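Local coordinates for centromeric protein-C, isoform A (Drosophila melanogaster, PDB 6O2K) that forms the dimeric cupin domain of a kinetochore protein and probably serves, as part of the whole protein, as an adaptor between chromatin and other proteins, at residues Q16-G20 and K133-L137. Sequence-based numbering, arbitrary orientation.
Sequences QWLRG and KVSVL
The C-terminal end of helix 6-19 packs on the start of strand 135-141 and the residues leading into it, on the outer side of a cupin-domain beta-sheet. The backbones come nearest at Arg19 and Val134, whose CA atoms are 6.1 Å apart. Val134 turns its side chain to the helix end. Val134 CG1, anti to the backbone N (chi1 169°), reaches Arg19 O at 3.4 Å. Val136, two residues on in the strand, also points to the helix and places CG2 3.8 Å from Leu18 O. Val136 CG1 meets Leu18 CB at 4.3 Å. The methyls therefore pack largely on the backbone of the last helical turn. There the chain leaves the helix in a Schellman motif at Gly20, whose phi is positive (77°). Leu18 O is also bonded by Arg68 NE of the adjacent strand 64-69, which ties the helix end to the same sheet.

One water joins the two segments. It accepts from Arg19 NE at 2.8 Å, in the plane of the guanidinium and at its edge. It donates to Val134 O, also at 2.8 Å. The Arg19 chain bends at chi3 (78°), and Arg19 NH2 comes 2.9 Å from Lys133 NZ. These are two donors of like charge. Acidic residues of the second subunit probably offset part of this charge: Asp5 forms a salt bridge with Lys133 NZ, and Glu8 a weak, long ion pair with Arg19 NH1. The chemistry is thus divided between apolar packing with a water bridge inside the chain and a pair of positive groups whose close approach is probably eased by the dimer partner.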
# COMPACT_ATOMS: atom_id res chain seq x y z
N GLN B 16 -7.70 12.31 0.19
CA GLN B 16 -8.49 13.23 -0.63
C GLN B 16 -7.82 13.47 -1.97
O GLN B 16 -8.50 13.57 -3.00
CB GLN B 16 -8.69 14.54 0.13
CG GLN B 16 -9.64 14.41 1.30
CD GLN B 16 -10.74 15.43 1.26
OE1 GLN B 16 -10.49 16.64 1.26
NE2 GLN B 16 -11.99 14.96 1.23
N TRP B 17 -6.49 13.55 -1.99
CA TRP B 17 -5.79 13.71 -3.26
C TRP B 17 -5.92 12.47 -4.13
O TRP B 17 -6.13 12.58 -5.35
CB TRP B 17 -4.32 14.05 -3.01
CG TRP B 17 -3.62 14.47 -4.24
CD1 TRP B 17 -3.67 15.69 -4.85
CD2 TRP B 17 -2.77 13.66 -5.05
NE1 TRP B 17 -2.90 15.69 -5.98
CE2 TRP B 17 -2.34 14.45 -6.13
CE3 TRP B 17 -2.34 12.34 -4.96
CZ2 TRP B 17 -1.49 13.96 -7.11
CZ3 TRP B 17 -1.50 11.86 -5.94
CH2 TRP B 17 -1.08 12.67 -7.00
N LEU B 18 -5.79 11.28 -3.54
CA LEU B 18 -5.96 10.05 -4.32
C LEU B 18 -7.37 9.98 -4.89
O LEU B 18 -7.57 9.56 -6.04
CB LEU B 18 -5.66 8.81 -3.48
CG LEU B 18 -4.20 8.65 -3.05
CD1 LEU B 18 -4.01 7.54 -2.01
CD2 LEU B 18 -3.32 8.44 -4.26
N ARG B 19 -8.37 10.39 -4.10
CA ARG B 19 -9.76 10.35 -4.56
C ARG B 19 -10.06 11.42 -5.60
O ARG B 19 -11.13 11.37 -6.21
CB ARG B 19 -10.71 10.53 -3.37
CG ARG B 19 -10.79 9.33 -2.43
CD ARG B 19 -11.42 9.73 -1.10
NE ARG B 19 -12.87 9.85 -1.19
CZ ARG B 19 -13.65 10.32 -0.21
NH1 ARG B 19 -13.12 10.72 0.94
NH2 ARG B 19 -14.96 10.38 -0.38
N GLY B 20 -9.16 12.38 -5.81
CA GLY B 20 -9.45 13.46 -6.73
C GLY B 20 -10.38 14.52 -6.18
O GLY B 20 -10.78 15.42 -6.93
N LYS B 133 -19.36 6.37 -5.67
CA LYS B 133 -18.33 7.33 -5.31
C LYS B 133 -17.02 6.88 -5.95
O LYS B 133 -16.86 5.72 -6.36
CB LYS B 133 -18.14 7.43 -3.80
CG LYS B 133 -19.39 7.72 -3.00
CD LYS B 133 -19.20 7.35 -1.53
CE LYS B 133 -17.75 7.48 -1.10
NZ LYS B 133 -17.44 8.84 -0.57
N VAL B 134 -16.06 7.80 -6.03
CA VAL B 134 -14.74 7.43 -6.52
C VAL B 134 -14.12 6.42 -5.57
O VAL B 134 -14.11 6.62 -4.35
CB VAL B 134 -13.85 8.68 -6.66
CG1 VAL B 134 -12.41 8.26 -6.91
CG2 VAL B 134 -14.35 9.56 -7.77
N SER B 135 -13.64 5.31 -6.12
CA SER B 135 -12.90 4.33 -5.33
C SER B 135 -11.47 4.25 -5.84
O SER B 135 -11.18 4.61 -6.98
CB SER B 135 -13.54 2.93 -5.39
OG SER B 135 -14.86 2.93 -4.89
N VAL B 136 -10.58 3.78 -4.97
CA VAL B 136 -9.15 3.79 -5.24
C VAL B 136 -8.55 2.46 -4.82
O VAL B 136 -8.79 2.00 -3.70
CB VAL B 136 -8.44 4.93 -4.49
CG1 VAL B 136 -6.95 4.91 -4.77
CG2 VAL B 136 -9.04 6.28 -4.86
N LEU B 137 -7.75 1.85 -5.70
CA LEU B 137 -7.01 0.66 -5.31
C LEU B 137 -5.53 0.84 -5.60
O LEU B 137 -5.13 1.59 -6.49
CB LEU B 137 -7.53 -0.62 -5.98
CG LEU B 137 -7.44 -0.87 -7.49
CD1 LEU B 137 -6.04 -1.25 -7.92
CD2 LEU B 137 -8.42 -1.96 -7.87
O HOH W 1 -14.72 9.06 -3.11